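Local atomic coordinates of O-methyltransferase (Coxiella burnetii, PDB entry 3TR6), a protein that probably transfers methyl groups from S-adenosylmethionine to hydroxyl oxygens of its substrates, as in related metal-dependent O-methyltransferases. Residues A31-E36 and T102-E107; V68-T73 and I80-A85; I144-D149 and E158-L163. All coordinates share one frame; numbering follows the deposited sequence.

Interaction 1: A31-E36 and T102-E107; sequences AELREE and TALAKE
The isobutyl end of Leu104 overlaps the middle of the Glu36 side chain, its two methyls spread along different parts of the glutamate. CD2 of Leu104 sits 3.8 Å from the methylene CG of Glu36, while CD1 of Leu104 lies nearer the carboxylate, 4.1 Å from Glu36 CD. Leu104 has CG anti to the backbone N (chi1 -176°), which carries its branch out from helix 99-111 toward helix 28-40. Glu36 also starts out extended, then bends at chi2 (136°), and the two side chains meet at a slant. The contact uses CG of the acid and, more loosely, CD and OE1. The polar end is engaged beyond the leucine: OE2 is hydrogen-bonded to the hydroxyl of Tyr108, and OE1 has a long, weak ion pair with Arg39. Helix 99-111 belongs to the Rossmann-like methyltransferase core, where it follows strand 91-96; helix 28-40 comes before the first strand of the sheet, 67-71, and packs against helix 99-111. One turn before Glu36, Leu33 adds a looser apolar touch, CD1 to Leu104 CG at 4.5 Å. Its CB does not point at the other helix, but the methyl end comes nearer. Leu33 is buried, with Tyr108, Tyr77 and Ile80 also around it, and its side chain lies about 7 Å from the bound S-adenosyl-L-homocysteine. The nearest alpha carbons, those of Leu33 and Ala105, are 8.6 Å apart, so side chains rather than backbones bridge the helices. Glu107 OE2 lies 5.5 Å from Glu36 OE2, a proximity of like charges that may be moderated by the tyrosine bond. Glu32, on the same helix as Glu36, makes a salt bridge to Lys111, a second polar tie between the helices beside the apolar patch.

Interaction 2: V68-T73 and I80-A85; sequences VIDIGT and IAMGLA. With SAH (S-adenosyl-L-homocysteine), chain C.
Selenomethionine Met82 contributes the most buried surface, lying over Val68 and Asp70 within the first beta-alpha-beta unit of the Rossmann-like fold, where helix 77-83 covers strand 67-71. The bend at chi3 (-71°) turns its CE along the strand, from Val68 toward Asp70. SE rests 4.0 Å from Val68 CG1, whereas CE reaches on to Asp70, 3.3 Å from OD1. Val68 and Asp70 are two apart on the strand and therefore present their side chains to the same face, a hydrocarbon followed by an acid. Leu56 and Val60 of helix 50-63, with Leu92 and Tyr145 from the neighbouring strands, also pack on Met82. The buried carboxylate is satisfied at both oxygens: OD1 bonds to the hydroxyl of Ser78, itself a ligand-binding residue, and OD2 to that of Thr94. Asp70 may thus help to position Ser78 as a second-shell residue. Just beyond the strand, the chain turns at Gly72, whose positive phi of 106° suits glycine, into the loop that cradles the cofactor product. There the amino N of S-adenosyl-L-homocysteine makes a weak hydrogen bond to Gly72 O, 3.0 Å away.

Interaction 3: I144-D149 and E158-L163; sequences IYIDAD and EESLKL. With NI (nickel (II) ion), chain B; SAH (S-adenosyl-L-homocysteine), chain C.
Ile144 meets Ser160 through CB, CG2 and CD1. Its CB is 3.9 Å from Ser160 OG; chi1 of -59° places CG2 opposite the backbone N and brings it close to the same oxygen; CG1 stays slightly farther off and carries CD1, which lies 3.6 Å from Ser160 CB and 4.1 Å from Leu163 CB. CG2 and CD1 both approach the serine from the strand side. Two residues on, Ile146 CD1 approaches Ser160 OG at 3.9 Å. The buried hydroxyl is satisfied by Tyr156 O within its own helix. This is the strand-to-helix packing of a Rossmann-like beta-alpha-beta unit: strand 141-146 and helix 153-163 run nearly antiparallel, at 175°, with 9.8 Å between the axes of their short segments, before the chain returns in strand 168-173. Past the strand, Asp147 serves two ligands: OD2 binds the nickel ion at 2.6 Å, while OD1 accepts a hydrogen bond from the amino N of S-adenosyl-L-homocysteine, 3.0 Å away. Asp173 and Asn174 complete the protein side of the metal site. Asp149 OD1 lies 3.1 Å from the adenine N7 and is hydrogen-bonded to the hydroxyl of Tyr156.

Overall arrangement
From the N terminus, helix 28-40 opens the longest loop, which interaction 1 closes at helix 99-111. Nested inside it, interaction 2 closes a short loop between strand 67-71 and helix 77-83. Interaction 3 follows in series, joining strand 141-146 to helix 153-163. Interactions 1 and 2 touch where Leu33 packs on Ile80 and Thr102 on Thr73. Interactions 2 and 3 share the central sheet: strands 67-71 and 141-146 are neighbours, probably hydrogen-bonded through Ile71 N to Tyr145 O, and both contacts touch S-adenosyl-L-homocysteine. Interactions 1 and 3 remain about 11 Å apart at their nearest atoms.

Interaction 1: A31-E36 and T102-E107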
loop_
_atom_site.group_PDB
_atom_site.type_symbol
_atom_site.label_atom_id
_atom_site.label_comp_id
_atom_site.label_asym_id
_atom_site.label_seq_id
_atom_site.Cartn_x
_atom_site.Cartn_y
_atom_site.Cartn_z
ATOM N N ALA A 31 19.212 8.338 5.246
ATOM C CA ALA A 31 19.117 9.262 6.369
ATOM C C ALA A 31 20.126 10.393 6.195
ATOM O O ALA A 31 19.801 11.566 6.376
ATOM C CB ALA A 31 19.357 8.529 7.681
ATOM N N GLU A 32 21.350 10.024 5.834
ATOM C CA GLU A 32 22.421 10.985 5.602
ATOM C C GLU A 32 22.104 11.895 4.421
ATOM O O GLU A 32 22.396 13.092 4.450
ATOM C CB GLU A 32 23.736 10.244 5.355
ATOM C CG GLU A 32 24.853 11.106 4.807
ATOM C CD GLU A 32 26.074 10.291 4.429
ATOM O OE1 GLU A 32 26.140 9.103 4.817
ATOM O OE2 GLU A 32 26.965 10.836 3.741
ATOM N N LEU A 33 21.501 11.320 3.385
ATOM C CA LEU A 33 21.150 12.064 2.182
ATOM C C LEU A 33 20.173 13.209 2.454
ATOM O O LEU A 33 20.261 14.266 1.830
ATOM C CB LEU A 33 20.573 11.127 1.117
ATOM C CG LEU A 33 19.937 11.796 -0.106
ATOM C CD1 LEU A 33 20.961 12.615 -0.871
ATOM C CD2 LEU A 33 19.281 10.769 -1.017
ATOM N N ARG A 34 19.237 13.007 3.376
ATOM C CA ARG A 34 18.260 14.054 3.648
ATOM C C ARG A 34 18.710 15.050 4.720
ATOM O O ARG A 34 18.231 16.182 4.765
ATOM C CB ARG A 34 16.866 13.484 3.936
ATOM C CG ARG A 34 16.704 12.713 5.223
ATOM C CD ARG A 34 15.237 12.753 5.637
ATOM N NE ARG A 34 14.884 11.713 6.596
ATOM C CZ ARG A 34 15.361 11.640 7.835
ATOM N NH1 ARG A 34 16.234 12.541 8.268
ATOM N NH2 ARG A 34 14.973 10.659 8.637
ATOM N N GLU A 35 19.638 14.632 5.572
ATOM C CA GLU A 35 20.304 15.576 6.458
ATOM C C GLU A 35 21.059 16.590 5.609
ATOM O O GLU A 35 21.040 17.786 5.889
ATOM C CB GLU A 35 21.269 14.862 7.407
ATOM C CG GLU A 35 20.584 14.053 8.496
ATOM C CD GLU A 35 19.628 14.888 9.333
ATOM O OE1 GLU A 35 18.413 14.589 9.332
ATOM O OE2 GLU A 35 20.094 15.843 9.994
ATOM N N GLU A 36 21.713 16.103 4.560
ATOM C CA GLU A 36 22.459 16.973 3.662
ATOM C C GLU A 36 21.539 17.811 2.781
ATOM O O GLU A 36 21.829 18.971 2.495
ATOM C CB GLU A 36 23.425 16.162 2.797
ATOM C CG GLU A 36 23.996 16.957 1.634
ATOM C CD GLU A 36 25.485 16.744 1.442
ATOM O OE1 GLU A 36 26.137 17.636 0.860
ATOM O OE2 GLU A 36 26.003 15.687 1.866
ATOM N N THR A 102 20.633 17.037 -8.908
ATOM C CA THR A 102 20.908 15.729 -9.494
ATOM C C THR A 102 22.375 15.338 -9.344
ATOM O O THR A 102 22.710 14.153 -9.309
ATOM C CB THR A 102 20.493 15.651 -10.977
ATOM O OG1 THR A 102 21.120 16.709 -11.711
ATOM C CG2 THR A 102 18.981 15.772 -11.115
ATOM N N ALA A 103 23.250 16.335 -9.250
ATOM C CA ALA A 103 24.670 16.073 -9.052
ATOM C C ALA A 103 24.895 15.399 -7.703
ATOM O O ALA A 103 25.696 14.470 -7.583
ATOM C CB ALA A 103 25.467 17.362 -9.148
ATOM N N LEU A 104 24.180 15.871 -6.688
ATOM C CA LEU A 104 24.245 15.261 -5.367
ATOM C C LEU A 104 23.621 13.869 -5.409
ATOM O O LEU A 104 24.123 12.932 -4.788
ATOM C CB LEU A 104 23.531 16.132 -4.334
ATOM C CG LEU A 104 23.608 15.640 -2.889
ATOM C CD1 LEU A 104 25.057 15.496 -2.447
ATOM C CD2 LEU A 104 22.849 16.578 -1.967
ATOM N N ALA A 105 22.523 13.746 -6.150
ATOM C CA ALA A 105 21.883 12.455 -6.371
ATOM C C ALA A 105 22.866 11.424 -6.926
ATOM O O ALA A 105 23.033 10.351 -6.346
ATOM C CB ALA A 105 20.691 12.608 -7.295
ATOM N N LYS A 106 23.511 11.755 -8.044
ATOM C CA LYS A 106 24.524 10.882 -8.640
ATOM C C LYS A 106 25.511 10.431 -7.581
ATOM O O LYS A 106 25.843 9.251 -7.486
ATOM C CB LYS A 106 25.307 11.611 -9.734
ATOM C CG LYS A 106 24.615 11.729 -11.075
ATOM C CD LYS A 106 25.453 12.572 -12.025
ATOM C CE LYS A 106 24.763 12.743 -13.367
ATOM N NZ LYS A 106 25.409 13.799 -14.198
ATOM N N GLU A 107 25.983 11.392 -6.796
ATOM C CA GLU A 107 26.998 11.147 -5.786
ATOM C C GLU A 107 26.533 10.071 -4.814
ATOM O O GLU A 107 27.267 9.133 -4.520
ATOM C CB GLU A 107 27.301 12.449 -5.045
ATOM C CG GLU A 107 28.567 12.453 -4.224
ATOM C CD GLU A 107 28.816 13.808 -3.586
ATOM O OE1 GLU A 107 28.788 14.834 -4.309
ATOM O OE2 GLU A 107 29.016 13.835 -2.356
#

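Interaction 2: V68-T73 and I80-A85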
loop_
_atom_site.group_PDB
_atom_site.type_symbol
_atom_site.label_atom_id
_atom_site.label_comp_id
_atom_site.label_asym_id
_atom_site.label_seq_id
_atom_site.Cartn_x
_atom_site.Cartn_y
_atom_site.Cartn_z
ATOM N N VAL A 68 11.780 0.644 -13.858
ATOM C CA VAL A 68 11.128 1.694 -13.088
ATOM C C VAL A 68 11.478 3.078 -13.619
ATOM O O VAL A 68 12.600 3.318 -14.063
ATOM C CB VAL A 68 11.542 1.619 -11.601
ATOM C CG1 VAL A 68 10.971 2.795 -10.818
ATOM C CG2 VAL A 68 11.105 0.297 -10.994
ATOM N N ILE A 69 10.509 3.985 -13.584
ATOM C CA ILE A 69 10.783 5.382 -13.888
ATOM C C ILE A 69 10.529 6.257 -12.665
ATOM O O ILE A 69 9.524 6.104 -11.970
ATOM C CB ILE A 69 9.942 5.908 -15.061
ATOM C CG1 ILE A 69 10.105 5.007 -16.286
ATOM C CG2 ILE A 69 10.355 7.329 -15.397
ATOM C CD1 ILE A 69 9.360 5.505 -17.508
ATOM N N ASP A 70 11.452 7.173 -12.411
ATOM C CA ASP A 70 11.348 8.081 -11.283
ATOM C C ASP A 70 11.277 9.512 -11.803
ATOM O O ASP A 70 12.294 10.098 -12.165
ATOM C CB ASP A 70 12.547 7.886 -10.350
ATOM C CG ASP A 70 12.569 8.874 -9.203
ATOM O OD1 ASP A 70 11.734 8.739 -8.288
ATOM O OD2 ASP A 70 13.437 9.774 -9.202
ATOM N N ILE A 71 10.068 10.062 -11.862
ATOM C CA ILE A 71 9.866 11.418 -12.362
ATOM C C ILE A 71 10.005 12.468 -11.255
ATOM O O ILE A 71 9.127 12.607 -10.401
ATOM C CB ILE A 71 8.497 11.568 -13.044
ATOM C CG1 ILE A 71 8.326 10.502 -14.131
ATOM C CG2 ILE A 71 8.348 12.957 -13.634
ATOM C CD1 ILE A 71 7.024 10.617 -14.898
ATOM N N GLY A 72 11.113 13.205 -11.282
ATOM C CA GLY A 72 11.407 14.197 -10.264
ATOM C C GLY A 72 12.500 13.719 -9.327
ATOM O O GLY A 72 12.220 13.216 -8.240
ATOM N N THR A 73 13.749 13.887 -9.747
ATOM C CA THR A 73 14.889 13.347 -9.016
ATOM C C THR A 73 15.194 14.104 -7.729
ATOM O O THR A 73 15.433 13.497 -6.685
ATOM C CB THR A 73 16.169 13.372 -9.874
ATOM O OG1 THR A 73 15.869 12.938 -11.205
ATOM C CG2 THR A 73 17.235 12.472 -9.270
ATOM N N ILE A 80 16.801 6.368 -5.154
ATOM C CA ILE A 80 17.663 5.460 -4.411
ATOM C C ILE A 80 16.855 4.476 -3.567
ATOM O O ILE A 80 17.218 3.306 -3.443
ATOM C CB ILE A 80 18.632 6.236 -3.504
ATOM C CG1 ILE A 80 19.602 7.060 -4.358
ATOM C CG2 ILE A 80 19.383 5.287 -2.590
ATOM C CD1 ILE A 80 20.456 8.025 -3.564
ATOM N N ALA A 81 15.758 4.956 -2.989
ATOM C CA ALA A 81 14.888 4.105 -2.187
ATOM C C ALA A 81 14.403 2.924 -3.017
ATOM O O ALA A 81 14.486 1.770 -2.589
ATOM C CB ALA A 81 13.711 4.899 -1.654
HETATM N N MSE A 82 13.902 3.223 -4.210
HETATM C CA MSE A 82 13.437 2.191 -5.126
HETATM C C MSE A 82 14.600 1.428 -5.745
HETATM O O MSE A 82 14.523 0.213 -5.927
HETATM C CB MSE A 82 12.554 2.792 -6.219
HETATM C CG MSE A 82 11.177 3.201 -5.736
HETATM SE SE MSE A 82 10.069 3.955 -7.140
HETATM C CE MSE A 82 10.981 5.661 -7.394
ATOM N N GLY A 83 15.674 2.145 -6.066
ATOM C CA GLY A 83 16.867 1.527 -6.618
ATOM C C GLY A 83 17.389 0.392 -5.754
ATOM O O GLY A 83 17.776 -0.655 -6.263
ATOM N N LEU A 84 17.394 0.598 -4.441
ATOM C CA LEU A 84 17.892 -0.409 -3.508
ATOM C C LEU A 84 17.016 -1.659 -3.458
ATOM O O LEU A 84 17.466 -2.728 -3.042
ATOM C CB LEU A 84 18.027 0.187 -2.105
ATOM C CG LEU A 84 19.107 1.252 -1.922
ATOM C CD1 LEU A 84 18.872 2.041 -0.645
ATOM C CD2 LEU A 84 20.496 0.623 -1.932
ATOM N N ALA A 85 15.763 -1.522 -3.877
ATOM C CA ALA A 85 14.822 -2.637 -3.827
ATOM C C ALA A 85 14.792 -3.415 -5.140
ATOM O O ALA A 85 14.252 -4.520 -5.203
ATOM C CB ALA A 85 13.427 -2.138 -3.467
HETATM N N SAH C . 11.096 12.319 -5.655
HETATM C CA SAH C . 11.947 13.414 -5.280
HETATM C CB SAH C . 11.171 14.717 -5.193
HETATM C CG SAH C . 11.462 15.750 -6.257
HETATM S SD SAH C . 10.731 17.368 -6.054
HETATM C C SAH C . 12.584 13.130 -3.964
HETATM O O SAH C . 13.071 14.084 -3.296
HETATM O OXT SAH C . 12.640 11.957 -3.515
HETATM C "C5'" SAH C . 10.397 18.087 -7.654
HETATM C "C4'" SAH C . 11.425 17.976 -8.645
HETATM O "O4'" SAH C . 10.830 18.096 -9.984
HETATM C "C3'" SAH C . 12.388 19.090 -8.521
HETATM O "O3'" SAH C . 13.644 18.579 -8.340
HETATM C "C2'" SAH C . 12.311 19.816 -9.798
HETATM O "O2'" SAH C . 13.559 20.219 -10.203
HETATM C "C1'" SAH C . 11.767 18.802 -10.737
HETATM N N9 SAH C . 11.148 19.318 -11.954
HETATM C C8 SAH C . 10.417 20.436 -12.078
HETATM N N7 SAH C . 10.033 20.536 -13.361
HETATM C C5 SAH C . 10.517 19.484 -14.051
HETATM C C6 SAH C . 10.440 19.077 -15.386
HETATM N N6 SAH C . 9.721 19.850 -16.347
HETATM N N1 SAH C . 11.057 17.940 -15.753
HETATM C C2 SAH C . 11.737 17.204 -14.864
HETATM N N3 SAH C . 11.832 17.568 -13.579
HETATM C C4 SAH C . 11.234 18.698 -13.149
#

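Interaction 3: I144-D149 and E158-L163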
loop_
_atom_site.group_PDB
_atom_site.type_symbol
_atom_site.label_atom_id
_atom_site.label_comp_id
_atom_site.label_asym_id
_atom_site.label_seq_id
_atom_site.Cartn_x
_atom_site.Cartn_y
_atom_site.Cartn_z
ATOM N N ILE A 144 5.930 3.391 -12.321
ATOM C CA ILE A 144 6.293 4.785 -12.547
ATOM C C ILE A 144 5.867 5.682 -11.375
ATOM O O ILE A 144 4.697 5.705 -10.987
ATOM C CB ILE A 144 5.704 5.318 -13.870
ATOM C CG1 ILE A 144 6.196 4.476 -15.048
ATOM C CG2 ILE A 144 6.089 6.770 -14.082
ATOM C CD1 ILE A 144 5.636 4.905 -16.400
ATOM N N TYR A 145 6.830 6.413 -10.819
ATOM C CA TYR A 145 6.584 7.314 -9.696
ATOM C C TYR A 145 6.619 8.763 -10.163
ATOM O O TYR A 145 7.663 9.265 -10.585
ATOM C CB TYR A 145 7.621 7.077 -8.597
ATOM C CG TYR A 145 7.509 7.996 -7.395
ATOM C CD1 TYR A 145 6.314 8.134 -6.703
ATOM C CD2 TYR A 145 8.616 8.698 -6.934
ATOM C CE1 TYR A 145 6.220 8.966 -5.593
ATOM C CE2 TYR A 145 8.537 9.525 -5.831
ATOM C CZ TYR A 145 7.339 9.660 -5.163
ATOM O OH TYR A 145 7.270 10.491 -4.061
ATOM N N ILE A 146 5.469 9.426 -10.090
ATOM C CA ILE A 146 5.327 10.792 -10.576
ATOM C C ILE A 146 5.421 11.798 -9.437
ATOM O O ILE A 146 4.523 11.881 -8.599
ATOM C CB ILE A 146 3.981 10.990 -11.288
ATOM C CG1 ILE A 146 3.835 9.993 -12.444
ATOM C CG2 ILE A 146 3.843 12.432 -11.759
ATOM C CD1 ILE A 146 2.468 9.994 -13.081
ATOM N N ASP A 147 6.503 12.573 -9.418
ATOM C CA ASP A 147 6.756 13.504 -8.323
ATOM C C ASP A 147 7.608 14.697 -8.773
ATOM O O ASP A 147 8.645 14.999 -8.180
ATOM C CB ASP A 147 7.413 12.760 -7.156
ATOM C CG ASP A 147 7.576 13.623 -5.928
ATOM O OD1 ASP A 147 8.343 13.232 -5.022
ATOM O OD2 ASP A 147 6.939 14.695 -5.870
ATOM N N ALA A 148 7.159 15.372 -9.825
ATOM C CA ALA A 148 7.858 16.545 -10.346
ATOM C C ALA A 148 6.961 17.783 -10.301
ATOM O O ALA A 148 6.219 17.985 -9.343
ATOM C CB ALA A 148 8.346 16.286 -11.761
ATOM N N ASP A 149 7.034 18.614 -11.335
ATOM C CA ASP A 149 6.173 19.790 -11.414
ATOM C C ASP A 149 4.705 19.372 -11.467
ATOM O O ASP A 149 4.301 18.605 -12.342
ATOM C CB ASP A 149 6.542 20.665 -12.620
ATOM C CG ASP A 149 6.732 19.860 -13.897
ATOM O OD1 ASP A 149 7.505 18.877 -13.879
ATOM O OD2 ASP A 149 6.110 20.212 -14.924
ATOM N N GLU A 158 -0.912 10.423 -18.091
ATOM C CA GLU A 158 -1.362 9.945 -19.390
ATOM C C GLU A 158 -0.239 9.230 -20.135
ATOM O O GLU A 158 -0.453 8.190 -20.756
ATOM C CB GLU A 158 -1.888 11.115 -20.222
ATOM C CG GLU A 158 -3.182 10.810 -20.939
ATOM C CD GLU A 158 -4.268 10.351 -19.993
ATOM O OE1 GLU A 158 -4.450 10.991 -18.939
ATOM O OE2 GLU A 158 -4.935 9.344 -20.300
ATOM N N GLU A 159 0.960 9.795 -20.063
ATOM C CA GLU A 159 2.127 9.204 -20.698
ATOM C C GLU A 159 2.556 7.928 -19.982
ATOM O O GLU A 159 2.995 6.966 -20.616
ATOM C CB GLU A 159 3.282 10.207 -20.725
ATOM C CG GLU A 159 3.017 11.429 -21.587
ATOM C CD GLU A 159 3.044 11.113 -23.070
ATOM O OE1 GLU A 159 4.139 11.177 -23.670
ATOM O OE2 GLU A 159 1.973 10.804 -23.636
ATOM N N SER A 160 2.424 7.924 -18.660
ATOM C CA SER A 160 2.821 6.773 -17.859
ATOM C C SER A 160 1.933 5.560 -18.123
ATOM O O SER A 160 2.378 4.423 -17.999
ATOM C CB SER A 160 2.824 7.123 -16.369
ATOM O OG SER A 160 3.894 7.998 -16.058
ATOM N N LEU A 161 0.676 5.804 -18.479
ATOM C CA LEU A 161 -0.218 4.714 -18.847
ATOM C C LEU A 161 0.271 4.013 -20.109
ATOM O O LEU A 161 0.302 2.787 -20.177
ATOM C CB LEU A 161 -1.646 5.217 -19.048
ATOM C CG LEU A 161 -2.566 5.142 -17.833
ATOM C CD1 LEU A 161 -3.963 5.614 -18.200
ATOM C CD2 LEU A 161 -2.604 3.724 -17.298
ATOM N N LYS A 162 0.656 4.801 -21.105
ATOM C CA LYS A 162 1.136 4.254 -22.367
ATOM C C LYS A 162 2.382 3.402 -22.148
ATOM O O LYS A 162 2.555 2.365 -22.787
ATOM C CB LYS A 162 1.447 5.383 -23.356
ATOM C CG LYS A 162 0.257 6.250 -23.750
ATOM C CD LYS A 162 0.703 7.389 -24.663
ATOM C CE LYS A 162 -0.475 8.160 -25.238
ATOM N NZ LYS A 162 -1.207 8.956 -24.211
ATOM N N LEU A 163 3.244 3.846 -21.236
ATOM C CA LEU A 163 4.533 3.202 -21.002
ATOM C C LEU A 163 4.455 1.987 -20.079
ATOM O O LEU A 163 5.400 1.199 -19.993
ATOM C CB LEU A 163 5.531 4.216 -20.438
ATOM C CG LEU A 163 6.080 5.252 -21.418
ATOM C CD1 LEU A 163 6.521 6.511 -20.691
ATOM C CD2 LEU A 163 7.226 4.669 -22.237
HETATM NI NI NI B . 6.715 15.078 -3.331
HETATM N N SAH C . 11.096 12.319 -5.655
HETATM C CA SAH C . 11.947 13.414 -5.280
HETATM C CB SAH C . 11.171 14.717 -5.193
HETATM C CG SAH C . 11.462 15.750 -6.257
HETATM S SD SAH C . 10.731 17.368 -6.054
HETATM C C SAH C . 12.584 13.130 -3.964
HETATM O O SAH C . 13.071 14.084 -3.296
HETATM O OXT SAH C . 12.640 11.957 -3.515
HETATM C "C5'" SAH C . 10.397 18.087 -7.654
HETATM C "C4'" SAH C . 11.425 17.976 -8.645
HETATM O "O4'" SAH C . 10.830 18.096 -9.984
HETATM C "C3'" SAH C . 12.388 19.090 -8.521
HETATM O "O3'" SAH C . 13.644 18.579 -8.340
HETATM C "C2'" SAH C . 12.311 19.816 -9.798
HETATM O "O2'" SAH C . 13.559 20.219 -10.203
HETATM C "C1'" SAH C . 11.767 18.802 -10.737
HETATM N N9 SAH C . 11.148 19.318 -11.954
HETATM C C8 SAH C . 10.417 20.436 -12.078
HETATM N N7 SAH C . 10.033 20.536 -13.361
HETATM C C5 SAH C . 10.517 19.484 -14.051
HETATM C C6 SAH C . 10.440 19.077 -15.386
HETATM N N6 SAH C . 9.721 19.850 -16.347
HETATM N N1 SAH C . 11.057 17.940 -15.753
HETATM C C2 SAH C . 11.737 17.204 -14.864
HETATM N N3 SAH C . 11.832 17.568 -13.579
HETATM C C4 SAH C . 11.234 18.698 -13.149
#